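Local coordinates for group 1 truncated hemoglobin (Tetrahymena pyriformis, PDB 3AQ9), which binds one heme per monomer and, as a truncated member of the globin family, probably binds and carries oxygen, at residues D31-H36 with F83-E88. The protein carries 1 engineered substitution. Sequence-based numbering, arbitrary orientation.
Sequences DERVKH and FDAIIE. With HEM (protoporphyrin IX containing Fe), chain C.
One face of the Arg33 guanidinium lies on Ala85, whose CB sits 3.3 Å above the plane and over its centre, while carboxylates from Asp31 and Glu88 meet the edge. Glu88 OE1 lies in that plane, taking bonds from both Arg33 NH1 (2.9 Å) and Arg33 NH2 (3.0 Å). Both nitrogens approach OE1 from the same face of the carboxylate, whose plane is turned 45° from the guanidinium. Asp31 grips side-on instead: Arg33 NE points almost straight at Asp31 OD1 (174° at the hydrogen) and Arg33 NH2 meets Asp31 OD2 at 2.8 Å, each oxygen using its syn lone pair. Asp31 OD1 also accepts from the Arg33 backbone N, closing an Asx turn. Four bonds near its plane, on two adjacent edges sharing NH2, probably fix the guanidinium's rotation, and the acids probably share its charge. On the heme side, Val34 CG1 packs on Ala85 CB at 3.9 Å. Ile86, with CG1 anti to its carbonyl carbon, reaches the heme vinyl, CG1 to HEM CAB being 3.3 Å. Away from the heme, the network pins the loop after helix 13-28 to helix 80-96, whose Phe83 and Ile86 line the pocket of this 2/2 globin fold.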
loop_
_atom_site.group_PDB
_atom_site.type_symbol
_atom_site.label_atom_id
_atom_site.label_comp_id
_atom_site.label_asym_id
_atom_site.label_seq_id
_atom_site.Cartn_x
_atom_site.Cartn_y
_atom_site.Cartn_z
ATOM N N ASP A 31 -12.703 -6.428 -1.415
ATOM C CA ASP A 31 -12.854 -6.397 0.037
ATOM C C ASP A 31 -13.977 -5.410 0.397
ATOM O O ASP A 31 -13.900 -4.245 0.062
ATOM C CB ASP A 31 -11.518 -5.911 0.682
ATOM C CG ASP A 31 -11.510 -6.076 2.203
ATOM O OD1 ASP A 31 -12.567 -5.792 2.864
ATOM O OD2 ASP A 31 -10.489 -6.414 2.806
ATOM N N GLU A 32 -15.042 -5.930 1.006
ATOM C CA GLU A 32 -16.236 -5.097 1.218
ATOM C C GLU A 32 -15.906 -3.942 2.121
ATOM O O GLU A 32 -16.627 -2.913 2.132
ATOM C CB GLU A 32 -17.358 -5.926 1.981
ATOM C CG GLU A 32 -17.874 -7.114 1.078
ATOM C CD GLU A 32 -18.466 -6.690 -0.250
ATOM O OE1 GLU A 32 -19.041 -5.646 -0.380
ATOM O OE2 GLU A 32 -18.213 -7.430 -1.247
ATOM N N ARG A 33 -14.842 -4.070 2.930
ATOM C CA ARG A 33 -14.567 -2.933 3.825
ATOM C C ARG A 33 -14.060 -1.703 3.091
ATOM O O ARG A 33 -14.180 -0.594 3.600
ATOM C CB ARG A 33 -13.488 -3.265 4.878
ATOM C CG ARG A 33 -13.942 -4.364 5.762
ATOM C CD ARG A 33 -12.744 -4.873 6.642
ATOM N NE ARG A 33 -11.821 -5.684 5.767
ATOM C CZ ARG A 33 -10.754 -6.314 6.285
ATOM N NH1 ARG A 33 -10.506 -6.234 7.596
ATOM N NH2 ARG A 33 -9.950 -7.033 5.451
ATOM N N VAL A 34 -13.459 -1.876 1.927
ATOM C CA VAL A 34 -12.763 -0.749 1.349
ATOM C C VAL A 34 -12.932 -0.600 -0.201
ATOM O O VAL A 34 -12.520 0.418 -0.759
ATOM C CB VAL A 34 -11.184 -0.817 1.598
ATOM C CG1 VAL A 34 -10.879 -0.414 3.083
ATOM C CG2 VAL A 34 -10.618 -2.214 1.227
ATOM N N LYS A 35 -13.506 -1.568 -0.879
ATOM C CA LYS A 35 -13.419 -1.513 -2.333
ATOM C C LYS A 35 -14.114 -0.277 -2.871
ATOM O O LYS A 35 -13.757 0.295 -3.901
ATOM C CB LYS A 35 -14.059 -2.771 -2.949
ATOM C CG LYS A 35 -15.618 -2.927 -2.691
ATOM C CD LYS A 35 -16.106 -4.207 -3.215
ATOM C CE LYS A 35 -17.700 -4.014 -3.325
ATOM N NZ LYS A 35 -18.247 -5.300 -3.408
ATOM N N HIS A 36 -15.188 0.135 -2.184
ATOM C CA HIS A 36 -15.992 1.239 -2.774
ATOM C C HIS A 36 -15.270 2.598 -2.794
ATOM O O HIS A 36 -15.710 3.470 -3.509
ATOM C CB HIS A 36 -17.259 1.422 -1.921
ATOM C CG HIS A 36 -16.983 1.348 -0.448
ATOM N ND1 HIS A 36 -16.826 0.149 0.232
ATOM C CD2 HIS A 36 -16.849 2.347 0.489
ATOM C CE1 HIS A 36 -16.729 0.417 1.532
ATOM N NE2 HIS A 36 -16.683 1.736 1.716
ATOM N N PHE A 83 -7.994 1.193 7.542
ATOM C CA PHE A 83 -6.540 1.041 7.445
ATOM C C PHE A 83 -6.172 -0.381 7.785
ATOM O O PHE A 83 -5.287 -0.943 7.138
ATOM C CB PHE A 83 -5.870 2.014 8.466
ATOM C CG PHE A 83 -4.345 2.127 8.267
ATOM C CD1 PHE A 83 -3.848 3.165 7.520
ATOM C CD2 PHE A 83 -3.492 1.229 8.940
ATOM C CE1 PHE A 83 -2.488 3.358 7.333
ATOM C CE2 PHE A 83 -2.085 1.364 8.788
ATOM C CZ PHE A 83 -1.596 2.437 7.956
ATOM N N ASP A 84 -6.805 -1.000 8.788
ATOM C CA ASP A 84 -6.526 -2.428 9.015
ATOM C C ASP A 84 -6.769 -3.331 7.803
ATOM O O ASP A 84 -6.015 -4.234 7.486
ATOM C CB ASP A 84 -7.444 -2.989 10.119
ATOM C CG ASP A 84 -7.027 -2.499 11.534
ATOM O OD1 ASP A 84 -7.785 -2.775 12.468
ATOM O OD2 ASP A 84 -5.935 -1.880 11.690
ATOM N N ALA A 85 -7.810 -3.011 7.035
ATOM C CA ALA A 85 -8.094 -3.820 5.849
ATOM C C ALA A 85 -6.974 -3.644 4.817
ATOM O O ALA A 85 -6.591 -4.608 4.152
ATOM C CB ALA A 85 -9.489 -3.354 5.212
ATOM N N ILE A 86 -6.529 -2.408 4.650
ATOM C CA ILE A 86 -5.399 -2.205 3.692
ATOM C C ILE A 86 -4.190 -3.019 4.157
ATOM O O ILE A 86 -3.552 -3.689 3.334
ATOM C CB ILE A 86 -5.026 -0.690 3.559
ATOM C CG1 ILE A 86 -6.203 0.053 2.913
ATOM C CG2 ILE A 86 -3.581 -0.513 2.877
ATOM C CD1 ILE A 86 -6.606 -0.421 1.562
ATOM N N ILE A 87 -3.789 -2.906 5.415
ATOM C CA ILE A 87 -2.596 -3.685 5.865
ATOM C C ILE A 87 -2.813 -5.174 5.723
ATOM O O ILE A 87 -1.895 -5.898 5.210
ATOM C CB ILE A 87 -2.314 -3.418 7.367
ATOM C CG1 ILE A 87 -1.951 -1.950 7.531
ATOM C CG2 ILE A 87 -1.237 -4.387 7.929
ATOM C CD1 ILE A 87 -0.502 -1.520 6.955
ATOM N N GLU A 88 -4.024 -5.663 6.079
ATOM C CA GLU A 88 -4.256 -7.105 5.908
ATOM C C GLU A 88 -4.114 -7.556 4.430
ATOM O O GLU A 88 -3.566 -8.642 4.148
ATOM C CB GLU A 88 -5.657 -7.545 6.316
ATOM C CG GLU A 88 -5.748 -7.354 7.884
ATOM C CD GLU A 88 -7.182 -7.500 8.380
ATOM O OE1 GLU A 88 -8.087 -7.859 7.631
ATOM O OE2 GLU A 88 -7.352 -7.223 9.598
HETATM C CHA HEM C . -4.842 7.935 -2.765
HETATM C CHB HEM C . -8.095 5.035 -0.501
HETATM C CHC HEM C . -4.727 3.781 2.712
HETATM C CHD HEM C . -1.352 5.457 -0.428
HETATM C C1A HEM C . -6.001 7.260 -2.421
HETATM C C2A HEM C . -7.316 7.421 -3.060
HETATM C C3A HEM C . -8.163 6.608 -2.466
HETATM C C4A HEM C . -7.492 5.928 -1.382
HETATM C CMA HEM C . -9.653 6.332 -2.734
HETATM C CAA HEM C . -7.541 8.296 -4.358
HETATM C CBA HEM C . -8.569 9.435 -4.532
HETATM C CGA HEM C . -8.504 9.495 -6.179
HETATM O O1A HEM C . -7.495 10.074 -6.722
HETATM O O2A HEM C . -9.146 8.664 -6.930
HETATM C C1B HEM C . -7.417 4.518 0.639
HETATM C C2B HEM C . -8.151 3.818 1.680
HETATM C C3B HEM C . -7.228 3.561 2.621
HETATM C C4B HEM C . -5.976 4.033 2.087
HETATM C CMB HEM C . -9.643 3.497 1.750
HETATM C CAB HEM C . -7.517 2.878 3.964
HETATM C CBB HEM C . -6.933 3.495 4.980
HETATM C C1C HEM C . -3.499 4.066 2.089
HETATM C C2C HEM C . -2.217 3.600 2.557
HETATM C C3C HEM C . -1.327 4.059 1.655
HETATM C C4C HEM C . -2.000 4.798 0.629
HETATM C CMC HEM C . -2.012 2.694 3.841
HETATM C CAC HEM C . 0.229 3.830 1.585
HETATM C CBC HEM C . 0.901 3.383 2.645
HETATM C C1D HEM C . -2.034 6.297 -1.317
HETATM C C2D HEM C . -1.342 7.002 -2.363
HETATM C C3D HEM C . -2.387 7.747 -3.030
HETATM C C4D HEM C . -3.586 7.417 -2.332
HETATM C CMD HEM C . 0.147 7.048 -2.737
HETATM C CAD HEM C . -2.213 8.646 -4.225
HETATM C CBD HEM C . -1.863 10.035 -3.901
HETATM C CGD HEM C . -1.582 10.788 -5.222
HETATM O O1D HEM C . -0.961 11.846 -5.185
HETATM O O2D HEM C . -2.258 10.439 -6.282
HETATM N NA HEM C . -6.191 6.341 -1.400
HETATM N NB HEM C . -6.036 4.726 0.820
HETATM N NC HEM C . -3.353 4.791 0.944
HETATM N ND HEM C . -3.443 6.480 -1.299
HETATM FE FE HEM C . -4.773 5.612 -0.218
HETATM O O HOH W 1 -4.579 3.820 -1.486
#